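Local coordinates for protein MDM10 isoform 1 (Saccharomyces cerevisiae, PDB 7BTX) that helps tether the endoplasmic reticulum to mitochondria as part of the ERMES complex and takes part in late assembly of the TOM translocase of the outer membrane, at residues I67-L81 with K138-S150. Sequence-based numbering, arbitrary orientation.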
loop_
_atom_site.group_PDB
_atom_site.type_symbol
_atom_site.label_atom_id
_atom_site.label_comp_id
_atom_site.label_asym_id
_atom_site.label_seq_id
_atom_site.Cartn_x
_atom_site.Cartn_y
_atom_site.Cartn_z
ATOM N N ILE D 67 6.656 6.917 5.160
ATOM C CA ILE D 67 7.408 7.391 6.320
ATOM C C ILE D 67 7.854 6.231 7.203
ATOM O O ILE D 67 7.041 5.402 7.622
ATOM C CB ILE D 67 6.578 8.407 7.134
ATOM C CG1 ILE D 67 6.212 9.598 6.249
ATOM C CG2 ILE D 67 7.316 8.841 8.393
ATOM C CD1 ILE D 67 5.626 10.769 6.977
ATOM N N ASN D 68 9.161 6.168 7.456
ATOM C CA ASN D 68 9.767 5.211 8.371
ATOM C C ASN D 68 10.472 6.003 9.457
ATOM O O ASN D 68 10.450 7.234 9.463
ATOM C CB ASN D 68 10.747 4.279 7.648
ATOM C CG ASN D 68 10.214 3.771 6.336
ATOM O OD1 ASN D 68 9.156 3.151 6.279
ATOM N ND2 ASN D 68 10.942 4.039 5.265
ATOM N N GLY D 69 11.130 5.303 10.366
ATOM C CA GLY D 69 11.833 5.975 11.437
ATOM C C GLY D 69 12.559 4.975 12.301
ATOM O O GLY D 69 12.429 3.761 12.131
ATOM N N SER D 70 13.328 5.510 13.241
ATOM C CA SER D 70 14.132 4.685 14.125
ATOM C C SER D 70 14.449 5.456 15.394
ATOM O O SER D 70 14.603 6.676 15.368
ATOM C CB SER D 70 15.425 4.237 13.444
ATOM O OG SER D 70 16.425 5.224 13.564
ATOM N N LEU D 71 14.539 4.730 16.503
ATOM C CA LEU D 71 14.965 5.275 17.786
ATOM C C LEU D 71 16.236 4.558 18.196
ATOM O O LEU D 71 16.209 3.356 18.464
ATOM C CB LEU D 71 13.895 5.093 18.859
ATOM C CG LEU D 71 14.061 5.762 20.217
ATOM C CD1 LEU D 71 13.819 7.217 20.089
ATOM C CD2 LEU D 71 13.077 5.171 21.184
ATOM N N SER D 72 17.336 5.289 18.258
ATOM C CA SER D 72 18.621 4.727 18.626
ATOM C C SER D 72 18.941 5.076 20.068
ATOM O O SER D 72 18.558 6.130 20.565
ATOM C CB SER D 72 19.728 5.250 17.715
ATOM O OG SER D 72 19.483 4.892 16.371
ATOM N N TYR D 73 19.632 4.170 20.744
ATOM C CA TYR D 73 20.227 4.441 22.044
ATOM C C TYR D 73 21.722 4.252 21.883
ATOM O O TYR D 73 22.150 3.310 21.217
ATOM C CB TYR D 73 19.669 3.508 23.122
ATOM C CG TYR D 73 20.319 3.689 24.469
ATOM C CD1 TYR D 73 19.975 4.751 25.280
ATOM C CD2 TYR D 73 21.281 2.801 24.926
ATOM C CE1 TYR D 73 20.568 4.931 26.499
ATOM C CE2 TYR D 73 21.882 2.978 26.148
ATOM C CZ TYR D 73 21.519 4.045 26.928
ATOM O OH TYR D 73 22.105 4.233 28.153
ATOM N N LEU D 74 22.516 5.143 22.460
ATOM C CA LEU D 74 23.967 5.047 22.351
ATOM C C LEU D 74 24.608 5.649 23.590
ATOM O O LEU D 74 24.541 6.862 23.804
ATOM C CB LEU D 74 24.474 5.736 21.086
ATOM C CG LEU D 74 25.979 5.964 20.967
ATOM C CD1 LEU D 74 26.702 4.659 20.781
ATOM C CD2 LEU D 74 26.270 6.887 19.820
ATOM N N TYR D 75 25.233 4.802 24.397
ATOM C CA TYR D 75 25.995 5.222 25.563
ATOM C C TYR D 75 27.382 4.612 25.454
ATOM O O TYR D 75 27.516 3.453 25.057
ATOM C CB TYR D 75 25.304 4.783 26.853
ATOM C CG TYR D 75 26.186 4.882 28.066
ATOM C CD1 TYR D 75 26.590 6.116 28.552
ATOM C CD2 TYR D 75 26.626 3.744 28.720
ATOM C CE1 TYR D 75 27.405 6.213 29.654
ATOM C CE2 TYR D 75 27.442 3.831 29.825
ATOM C CZ TYR D 75 27.827 5.068 30.288
ATOM O OH TYR D 75 28.640 5.158 31.391
ATOM N N SER D 76 28.408 5.381 25.794
ATOM C CA SER D 76 29.775 4.891 25.743
ATOM C C SER D 76 30.644 5.562 26.798
ATOM O O SER D 76 30.453 6.732 27.133
ATOM C CB SER D 76 30.382 5.125 24.375
ATOM O OG SER D 76 30.762 6.477 24.235
ATOM N N ASP D 77 31.615 4.802 27.311
ATOM C CA ASP D 77 32.580 5.343 28.261
ATOM C C ASP D 77 33.603 6.239 27.583
ATOM O O ASP D 77 34.159 7.133 28.228
ATOM C CB ASP D 77 33.313 4.216 28.988
ATOM C CG ASP D 77 32.383 3.308 29.750
ATOM O OD1 ASP D 77 31.155 3.439 29.583
ATOM O OD2 ASP D 77 32.881 2.457 30.514
ATOM N N ALA D 78 33.881 6.001 26.303
ATOM C CA ALA D 78 34.823 6.818 25.550
ATOM C C ALA D 78 34.211 8.188 25.314
ATOM O O ALA D 78 33.366 8.355 24.432
ATOM C CB ALA D 78 35.168 6.144 24.227
ATOM N N GLN D 79 34.654 9.179 26.081
ATOM C CA GLN D 79 33.991 10.476 26.106
ATOM C C GLN D 79 34.446 11.405 24.989
ATOM O O GLN D 79 34.316 12.627 25.132
ATOM C CB GLN D 79 34.206 11.148 27.464
ATOM C CG GLN D 79 33.201 10.741 28.540
ATOM C CD GLN D 79 31.753 10.989 28.139
ATOM O OE1 GLN D 79 31.079 10.108 27.604
ATOM N NE2 GLN D 79 31.269 12.196 28.403
ATOM N N GLN D 80 34.985 10.867 23.898
ATOM C CA GLN D 80 35.387 11.642 22.733
ATOM C C GLN D 80 34.730 11.108 21.465
ATOM O O GLN D 80 35.253 11.291 20.366
ATOM C CB GLN D 80 36.906 11.633 22.579
ATOM C CG GLN D 80 37.683 12.259 23.732
ATOM C CD GLN D 80 37.954 11.276 24.860
ATOM O OE1 GLN D 80 37.841 10.062 24.679
ATOM N NE2 GLN D 80 38.314 11.796 26.027
ATOM N N LEU D 81 33.577 10.452 21.604
ATOM C CA LEU D 81 33.088 9.575 20.546
ATOM C C LEU D 81 32.389 10.338 19.431
ATOM O O LEU D 81 32.569 10.011 18.254
ATOM C CB LEU D 81 32.150 8.525 21.138
ATOM C CG LEU D 81 31.735 7.341 20.265
ATOM C CD1 LEU D 81 31.815 6.103 21.088
ATOM C CD2 LEU D 81 30.327 7.502 19.751
ATOM N N LYS D 138 39.480 0.784 30.813
ATOM C CA LYS D 138 38.641 -0.081 29.996
ATOM C C LYS D 138 37.408 0.685 29.544
ATOM O O LYS D 138 36.615 1.143 30.374
ATOM C CB LYS D 138 38.243 -1.329 30.776
ATOM C CG LYS D 138 39.420 -2.112 31.314
ATOM C CD LYS D 138 38.996 -3.075 32.404
ATOM C CE LYS D 138 37.960 -4.059 31.902
ATOM N NZ LYS D 138 37.758 -5.169 32.868
ATOM N N LYS D 139 37.245 0.822 28.236
ATOM C CA LYS D 139 36.108 1.512 27.653
ATOM C C LYS D 139 35.008 0.520 27.304
ATOM O O LYS D 139 35.212 -0.693 27.297
ATOM C CB LYS D 139 36.535 2.284 26.408
ATOM C CG LYS D 139 37.612 3.312 26.674
ATOM C CD LYS D 139 37.144 4.325 27.702
ATOM C CE LYS D 139 38.081 5.513 27.795
ATOM N NZ LYS D 139 37.672 6.427 28.892
ATOM N N SER D 140 33.824 1.055 27.028
ATOM C CA SER D 140 32.701 0.234 26.607
ATOM C C SER D 140 31.788 1.066 25.728
ATOM O O SER D 140 31.800 2.295 25.781
ATOM C CB SER D 140 31.916 -0.325 27.795
ATOM O OG SER D 140 32.708 -1.209 28.563
ATOM N N LEU D 141 31.002 0.379 24.907
ATOM C CA LEU D 141 29.988 1.014 24.079
ATOM C C LEU D 141 28.728 0.181 24.153
ATOM O O LEU D 141 28.784 -1.040 24.011
ATOM C CB LEU D 141 30.452 1.170 22.628
ATOM C CG LEU D 141 29.524 1.890 21.649
ATOM C CD1 LEU D 141 30.328 2.739 20.743
ATOM C CD2 LEU D 141 28.756 0.914 20.787
ATOM N N TYR D 142 27.602 0.839 24.376
ATOM C CA TYR D 142 26.299 0.206 24.322
ATOM C C TYR D 142 25.453 0.915 23.282
ATOM O O TYR D 142 25.327 2.138 23.291
ATOM C CB TYR D 142 25.611 0.243 25.683
ATOM C CG TYR D 142 26.384 -0.476 26.753
ATOM C CD1 TYR D 142 27.294 0.202 27.553
ATOM C CD2 TYR D 142 26.217 -1.832 26.954
ATOM C CE1 TYR D 142 28.009 -0.455 28.518
ATOM C CE2 TYR D 142 26.923 -2.494 27.922
ATOM C CZ TYR D 142 27.817 -1.802 28.698
ATOM O OH TYR D 142 28.523 -2.468 29.664
ATOM N N TYR D 143 24.891 0.135 22.371
ATOM C CA TYR D 143 24.133 0.703 21.267
ATOM C C TYR D 143 22.933 -0.186 21.024
ATOM O O TYR D 143 23.067 -1.408 21.024
ATOM C CB TYR D 143 24.993 0.816 20.011
ATOM C CG TYR D 143 24.222 1.119 18.750
ATOM C CD1 TYR D 143 23.792 2.408 18.472
ATOM C CD2 TYR D 143 23.940 0.122 17.829
ATOM C CE1 TYR D 143 23.094 2.689 17.326
ATOM C CE2 TYR D 143 23.238 0.393 16.688
ATOM C CZ TYR D 143 22.822 1.676 16.440
ATOM O OH TYR D 143 22.130 1.937 15.291
ATOM N N GLY D 144 21.769 0.421 20.830
ATOM C CA GLY D 144 20.588 -0.310 20.443
ATOM C C GLY D 144 19.720 0.568 19.568
ATOM O O GLY D 144 19.783 1.788 19.631
ATOM N N ARG D 145 18.907 -0.076 18.743
ATOM C CA ARG D 145 18.067 0.666 17.821
ATOM C C ARG D 145 16.845 -0.153 17.446
ATOM O O ARG D 145 16.968 -1.323 17.089
ATOM C CB ARG D 145 18.846 1.039 16.567
ATOM C CG ARG D 145 18.033 1.757 15.543
ATOM C CD ARG D 145 18.807 1.899 14.285
ATOM N NE ARG D 145 19.375 3.224 14.145
ATOM C CZ ARG D 145 19.854 3.696 13.005
ATOM N NH1 ARG D 145 19.822 2.948 11.919
ATOM N NH2 ARG D 145 20.355 4.915 12.954
ATOM N N MET D 146 15.667 0.462 17.528
ATOM C CA MET D 146 14.447 -0.138 17.004
ATOM C C MET D 146 14.003 0.652 15.783
ATOM O O MET D 146 14.108 1.879 15.764
ATOM C CB MET D 146 13.331 -0.207 18.056
ATOM C CG MET D 146 12.796 1.104 18.580
ATOM S SD MET D 146 11.418 0.889 19.719
ATOM C CE MET D 146 12.261 0.345 21.195
ATOM N N TYR D 147 13.582 -0.055 14.745
ATOM C CA TYR D 147 12.974 0.538 13.568
ATOM C C TYR D 147 11.474 0.349 13.648
ATOM O O TYR D 147 10.980 -0.775 13.658
ATOM C CB TYR D 147 13.490 -0.127 12.293
ATOM C CG TYR D 147 14.961 0.029 12.009
ATOM C CD1 TYR D 147 15.892 -0.850 12.542
ATOM C CD2 TYR D 147 15.413 1.033 11.175
ATOM C CE1 TYR D 147 17.228 -0.715 12.273
ATOM C CE2 TYR D 147 16.744 1.176 10.900
ATOM C CZ TYR D 147 17.648 0.298 11.443
ATOM O OH TYR D 147 18.983 0.455 11.163
ATOM N N TYR D 148 10.737 1.450 13.665
ATOM C CA TYR D 148 9.357 1.223 14.072
ATOM C C TYR D 148 8.221 1.607 13.126
ATOM O O TYR D 148 7.240 2.213 13.572
ATOM C CB TYR D 148 9.095 1.901 15.414
ATOM C CG TYR D 148 9.673 3.278 15.572
ATOM C CD1 TYR D 148 10.719 3.495 16.442
ATOM C CD2 TYR D 148 9.223 4.341 14.819
ATOM C CE1 TYR D 148 11.248 4.733 16.599
ATOM C CE2 TYR D 148 9.761 5.573 14.969
ATOM C CZ TYR D 148 10.773 5.774 15.854
ATOM O OH TYR D 148 11.311 7.027 15.993
ATOM N N PRO D 149 8.284 1.277 11.846
ATOM C CA PRO D 149 7.101 0.671 11.220
ATOM C C PRO D 149 7.248 -0.837 11.278
ATOM O O PRO D 149 6.286 -1.589 11.111
ATOM C CB PRO D 149 7.129 1.197 9.781
ATOM C CG PRO D 149 8.125 2.261 9.778
ATOM C CD PRO D 149 9.108 1.972 10.852
ATOM N N SER D 150 8.483 -1.275 11.529
ATOM C CA SER D 150 8.920 -2.651 11.345
ATOM C C SER D 150 9.023 -3.428 12.641
ATOM O O SER D 150 8.928 -4.658 12.591
ATOM C CB SER D 150 10.281 -2.661 10.659
ATOM O OG SER D 150 10.231 -1.985 9.423
#
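Tyr142 and Tyr75 face each other as a hydrogen-bonded pair of antiparallel strands, 68-76 and 140-147. Tyr142 N reaches Tyr75 O at 2.7 Å, and Tyr75 N returns a bond to Tyr142 O. Their rings lie side by side and point the same way, Tyr142 CD1 meeting the edge of the Tyr75 ring at CD2, 3.8 Å away. Farther along this face, Leu71 is bonded to Met146 through both backbone groups, and its CB packs 3.5 Å from Tyr148 CE1, in the plane of that ring. Tyr148 CG sits between the backbone N and the carbonyl carbon (chi1 42°), which turns the ring over segment 67-81, one face covering Gly69 C and Ser70 N.

On the other face, Arg145 NE donates a nearly straight bond (179°) to Ser72 OG at 2.8 Å, while NH1 holds Tyr147 OH at 2.7 Å; both acceptors lie in the guanidinium plane. A leucine in place of Arg145 would probably leave Ser72 OG without this donor and the Tyr147 ring freer to turn.

The pair belongs to the wall of a mitochondrial beta-barrel, flanked by strands 55-62 and 152-162; Leu74 and Tyr143 face helix 5-16, touching Val8 and Met5.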